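Local coordinates for ferritin (Ulva pertusa, PDB 3VNX), which oxidises iron(II) and stores the iron as a mineral inside a hollow shell of 24 subunits, as a plant-type ferritin, at the interface of chains A and B. Numbering follows the deposited sequence. Chains: chain A/B, ferritin.

Contact 1: the interface of chains A and B. Residues chain A 129-130, 132-133, 184; chain B 18-19, 22-23, 31.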
loop_
_atom_site.group_PDB
_atom_site.type_symbol
_atom_site.label_atom_id
_atom_site.label_comp_id
_atom_site.label_asym_id
_atom_site.label_seq_id
_atom_site.Cartn_x
_atom_site.Cartn_y
_atom_site.Cartn_z
ATOM N N GLU A 129 -12.680 31.651 42.542
ATOM C CA GLU A 129 -12.591 33.070 42.865
ATOM C C GLU A 129 -11.205 33.405 43.424
ATOM O O GLU A 129 -10.648 34.452 43.131
ATOM C CB GLU A 129 -13.700 33.482 43.834
ATOM C CG GLU A 129 -15.096 33.527 43.206
ATOM C CD GLU A 129 -16.154 34.068 44.159
ATOM O OE1 GLU A 129 -15.865 34.203 45.372
ATOM O OE2 GLU A 129 -17.275 34.363 43.694
ATOM N N LEU A 130 -10.650 32.501 44.219
ATOM C CA LEU A 130 -9.302 32.674 44.753
ATOM C C LEU A 130 -8.310 32.708 43.597
ATOM O O LEU A 130 -7.479 33.612 43.499
ATOM C CB LEU A 130 -8.958 31.517 45.692
ATOM C CG LEU A 130 -7.926 31.718 46.803
ATOM C CD1 LEU A 130 -7.119 30.455 46.971
ATOM C CD2 LEU A 130 -7.006 32.898 46.551
ATOM N N LEU A 132 -8.822 33.265 40.313
ATOM C CA LEU A 132 -9.001 34.477 39.535
ATOM C C LEU A 132 -8.267 35.632 40.206
ATOM O O LEU A 132 -7.486 36.342 39.567
ATOM C CB LEU A 132 -10.493 34.802 39.407
ATOM C CG LEU A 132 -10.858 36.164 38.810
ATOM C CD1 LEU A 132 -10.223 36.370 37.438
ATOM C CD2 LEU A 132 -12.379 36.318 38.737
ATOM N N SER A 133 -8.517 35.798 41.501
ATOM C CA SER A 133 -7.937 36.888 42.286
ATOM C C SER A 133 -6.420 36.836 42.207
ATOM O O SER A 133 -5.754 37.867 42.017
ATOM C CB SER A 133 -8.398 36.805 43.749
ATOM O OG SER A 133 -9.814 36.935 43.852
ATOM N N ARG A 184 -21.001 30.528 39.411
ATOM C CA ARG A 184 -22.071 31.390 39.888
ATOM C C ARG A 184 -23.393 31.087 39.186
ATOM O O ARG A 184 -24.436 31.052 39.826
ATOM C CB ARG A 184 -21.698 32.867 39.706
ATOM C CG ARG A 184 -20.534 33.322 40.584
ATOM C CD ARG A 184 -20.290 34.821 40.474
ATOM N NE ARG A 184 -19.432 35.337 41.546
ATOM C CZ ARG A 184 -19.406 36.611 41.934
ATOM N NH1 ARG A 184 -20.191 37.507 41.345
ATOM N NH2 ARG A 184 -18.592 36.994 42.909
ATOM N N GLU B 18 -7.715 41.940 45.977
ATOM C CA GLU B 18 -8.325 41.337 44.795
ATOM C C GLU B 18 -9.418 40.365 45.188
ATOM O O GLU B 18 -10.462 40.286 44.540
ATOM C CB GLU B 18 -7.267 40.614 43.962
ATOM C CG GLU B 18 -6.147 41.520 43.478
ATOM C CD GLU B 18 -6.641 42.627 42.549
ATOM O OE1 GLU B 18 -7.652 42.423 41.835
ATOM O OE2 GLU B 18 -6.006 43.701 42.526
ATOM N N LEU B 19 -9.182 39.629 46.263
ATOM C CA LEU B 19 -10.132 38.608 46.689
ATOM C C LEU B 19 -11.481 39.198 47.107
ATOM O O LEU B 19 -12.536 38.723 46.677
ATOM C CB LEU B 19 -9.548 37.767 47.816
ATOM C CG LEU B 19 -10.080 36.337 47.915
ATOM C CD1 LEU B 19 -10.624 36.045 49.296
ATOM C CD2 LEU B 19 -11.130 36.076 46.874
ATOM N N VAL B 22 -13.299 40.498 44.067
ATOM C CA VAL B 22 -13.910 39.414 43.319
ATOM C C VAL B 22 -15.142 38.839 44.021
ATOM O O VAL B 22 -16.191 38.646 43.383
ATOM C CB VAL B 22 -12.888 38.280 43.029
ATOM C CG1 VAL B 22 -13.609 36.980 42.658
ATOM C CG2 VAL B 22 -11.903 38.710 41.931
ATOM N N THR B 23 -15.023 38.560 45.321
ATOM C CA THR B 23 -16.100 37.867 46.033
ATOM C C THR B 23 -17.357 38.737 46.147
ATOM O O THR B 23 -18.471 38.212 46.182
ATOM C CB THR B 23 -15.672 37.380 47.446
ATOM O OG1 THR B 23 -15.729 38.468 48.371
ATOM C CG2 THR B 23 -14.266 36.807 47.442
ATOM N N TYR B 31 -15.563 40.677 35.771
ATOM C CA TYR B 31 -14.698 40.194 36.837
ATOM C C TYR B 31 -13.237 40.303 36.439
ATOM O O TYR B 31 -12.346 40.163 37.275
ATOM C CB TYR B 31 -14.996 38.736 37.164
ATOM C CG TYR B 31 -16.439 38.430 37.452
ATOM C CD1 TYR B 31 -17.242 39.330 38.153
ATOM C CD2 TYR B 31 -17.000 37.222 37.042
ATOM C CE1 TYR B 31 -18.569 39.031 38.425
ATOM C CE2 TYR B 31 -18.327 36.920 37.302
ATOM C CZ TYR B 31 -19.107 37.821 37.995
ATOM O OH TYR B 31 -20.425 37.502 38.249
#
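The N-terminal extension peptide of plant-type ferritin, here helix 16-24 of chain B, lies on the outer side of the neighbouring subunit's four-helix bundle, and B:Val22 is the residue it presses between A:Glu129, A:Leu132 and A:Ser133 of helix 123-151. The valine splits its two methyls. CG1, anti to its own backbone N (chi1 162°), lies against the aliphatic stem of A:Glu129, 3.7 Å from CB, while CG2 turns to the other side, towards A:Ser133 OG and, at 4.0 Å, A:Leu132 CD2. That leucine methyl also touches B:Tyr31 CB, the two side chains meeting at about a right angle.

A:Ser133 keeps its hydroxyl on its own helix: OG stands beside its backbone N and bonds back to A:Glu129 O at 2.7 Å. The same OG also packs against B:Leu19, 3.3 Å from CA and close to CD2; the bond from OG to B:Glu18 O is weak at best.

Beyond the methyl contacts, A:Glu129 runs out extended and divides its carboxylate: OE1 lies 3.7 Å from the B:Thr23 methyl CG2, while OE2 takes A:Arg184 in a salt bridge within chain A. The arginine approaches side-on. NE and NH2 are both directed at OE2, which lies in the guanidinium plane, at its edge; NH2 is 3.0 Å from OE2 and comes from above the carboxylate plane, whereas NE meets it nearly along the C-O axis. This double grip fixes the guanidinium's rotation. NH2 also sits 3.0 Å from B:Val22 O, but neither of its hydrogens is aimed at that carbonyl, so the pair is a close approach and not a hydrogen bond. NH1 faces the phenol oxygen of B:Tyr31 in a weak, bent bond, with the ring turned 62° from the guanidinium plane.

Contact 2: the interface of chains A and B. Residues chain A 132, 136, 173-174, 177; chain B 31-32, 98-99.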
loop_
_atom_site.group_PDB
_atom_site.type_symbol
_atom_site.label_atom_id
_atom_site.label_comp_id
_atom_site.label_asym_id
_atom_site.label_seq_id
_atom_site.Cartn_x
_atom_site.Cartn_y
_atom_site.Cartn_z
ATOM N N LEU A 132 -8.822 33.265 40.313
ATOM C CA LEU A 132 -9.001 34.477 39.535
ATOM C C LEU A 132 -8.267 35.632 40.206
ATOM O O LEU A 132 -7.486 36.342 39.567
ATOM C CB LEU A 132 -10.493 34.802 39.407
ATOM C CG LEU A 132 -10.858 36.164 38.810
ATOM C CD1 LEU A 132 -10.223 36.370 37.438
ATOM C CD2 LEU A 132 -12.379 36.318 38.737
ATOM N N LYS A 136 -5.370 37.936 38.629
ATOM C CA LYS A 136 -5.420 39.410 38.530
ATOM C C LYS A 136 -4.228 40.039 39.253
ATOM O O LYS A 136 -3.551 40.921 38.711
ATOM C CB LYS A 136 -6.736 39.965 39.086
ATOM C CG LYS A 136 -7.973 39.490 38.300
ATOM C CD LYS A 136 -9.293 39.838 38.992
ATOM C CE LYS A 136 -9.720 41.272 38.710
ATOM N NZ LYS A 136 -10.985 41.668 39.413
ATOM N N VAL A 173 -6.440 35.590 32.781
ATOM C CA VAL A 173 -7.441 36.275 33.587
ATOM C C VAL A 173 -8.858 36.116 33.040
ATOM O O VAL A 173 -9.776 35.781 33.791
ATOM C CB VAL A 173 -7.149 37.777 33.753
ATOM C CG1 VAL A 173 -8.393 38.490 34.303
ATOM C CG2 VAL A 173 -5.939 37.990 34.657
ATOM N N LYS A 174 -9.037 36.375 31.743
ATOM C CA LYS A 174 -10.352 36.219 31.118
ATOM C C LYS A 174 -10.894 34.793 31.297
ATOM O O LYS A 174 -12.065 34.608 31.665
ATOM C CB LYS A 174 -10.301 36.605 29.631
ATOM C CG LYS A 174 -11.484 36.109 28.787
ATOM C CD LYS A 174 -12.703 36.991 28.913
ATOM C CE LYS A 174 -13.897 36.386 28.177
ATOM N NZ LYS A 174 -13.998 36.871 26.783
ATOM N N ALA A 177 -12.089 34.384 34.764
ATOM C CA ALA A 177 -13.317 35.147 34.983
ATOM C C ALA A 177 -14.520 34.307 34.555
ATOM O O ALA A 177 -15.501 34.182 35.302
ATOM C CB ALA A 177 -13.278 36.490 34.248
ATOM N N TYR B 31 -15.563 40.677 35.771
ATOM C CA TYR B 31 -14.698 40.194 36.837
ATOM C C TYR B 31 -13.237 40.303 36.439
ATOM O O TYR B 31 -12.346 40.163 37.275
ATOM C CB TYR B 31 -14.996 38.736 37.164
ATOM C CG TYR B 31 -16.439 38.430 37.452
ATOM C CD1 TYR B 31 -17.242 39.330 38.153
ATOM C CD2 TYR B 31 -17.000 37.222 37.042
ATOM C CE1 TYR B 31 -18.569 39.031 38.425
ATOM C CE2 TYR B 31 -18.327 36.920 37.302
ATOM C CZ TYR B 31 -19.107 37.821 37.995
ATOM O OH TYR B 31 -20.425 37.502 38.249
ATOM N N ALA B 32 -12.995 40.527 35.151
ATOM C CA ALA B 32 -11.647 40.400 34.601
ATOM C C ALA B 32 -10.882 41.726 34.595
ATOM O O ALA B 32 -9.657 41.750 34.756
ATOM C CB ALA B 32 -11.704 39.810 33.179
ATOM N N THR B 98 -13.530 42.574 25.192
ATOM C CA THR B 98 -14.147 41.746 26.219
ATOM C C THR B 98 -13.121 40.849 26.924
ATOM O O THR B 98 -13.319 40.422 28.066
ATOM C CB THR B 98 -15.312 40.939 25.651
ATOM O OG1 THR B 98 -14.935 40.399 24.379
ATOM C CG2 THR B 98 -16.523 41.857 25.462
ATOM N N LYS B 99 -12.017 40.578 26.242
ATOM C CA LYS B 99 -10.904 39.911 26.881
ATOM C C LYS B 99 -10.414 40.726 28.095
ATOM O O LYS B 99 -10.139 40.159 29.148
ATOM C CB LYS B 99 -9.768 39.665 25.878
ATOM C CG LYS B 99 -8.720 38.640 26.343
ATOM C CD LYS B 99 -7.671 38.332 25.260
ATOM C CE LYS B 99 -8.160 37.261 24.285
ATOM N NZ LYS B 99 -7.225 37.057 23.122
#
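A bend at chi3 (82°) of A:Lys136 turns the end of an otherwise extended side chain towards the backbone carbonyl of B:Tyr31, while chi1 of A:Val173 (166°) sets CG1 anti to its backbone N and facing B:Ala32. These groups join two helices of one ferritin four-helix bundle subunit, 123-151 and 155-201, to the loop that follows the extension-peptide helix of its neighbour.

The lysine supplies the polar link: the side-chain amine nitrogen NZ donates to B:Tyr31 O at 2.9 Å, coming from above the carbonyl plane and not along a lone pair. Its methylenes CD and CE run close to the same oxygen, so the chain end approaches alongside the carbonyl as well as through its tip. A positive group here would be expected to polarise that peptide.

B:Ala32 puts its methyl between two small side chains of helix 155-201. CB is 3.7 Å from A:Val173 CG1 and 3.8 Å from A:Ala177 CB, methyl to methyl in both cases. The same valine branch also lies 3.5 Å from B:Ala32 O, so it covers the alanine from its CB round to its carbonyl. A:Ala177 CB reaches B:Tyr31 CB as well, and its backbone oxygen lies at the edge of the tyrosine ring, in the ring plane, 3.8 Å from CD2.

Farther along the patch, A:Lys174 meets the C-terminal end of helix 73-99. Bent at chi2 and again at chi4, it lays its aliphatic part across the last turn: CB is 3.6 Å from B:Lys99 O, and CD is 3.6 Å from B:Thr98 O. NZ stays farther from the threonine carbonyl, at 3.8 Å, with no hydrogen bond assigned, though its charge may still suit the negative end of the helix dipole.

The C-alpha centres of contact 1 and contact 2 lie about 9 Å apart, and the two meet at A:Leu132 and B:Tyr31. Both draw on helices 123-151 and 155-201 of chain A. From chain B, contact 1 takes the extension-peptide helix 16-24, contact 2 takes B:Ala32 of the loop and the end of helix 73-99, and the loop residue B:Tyr31 serves both. The neighbour is thus held through its extension and its bundle together, in keeping with the extension peptide's contribution to shell stability. As the interface is not an exact two-fold, chain A offers a different surface from chain B, and the pairing recurs around the 24-subunit shell.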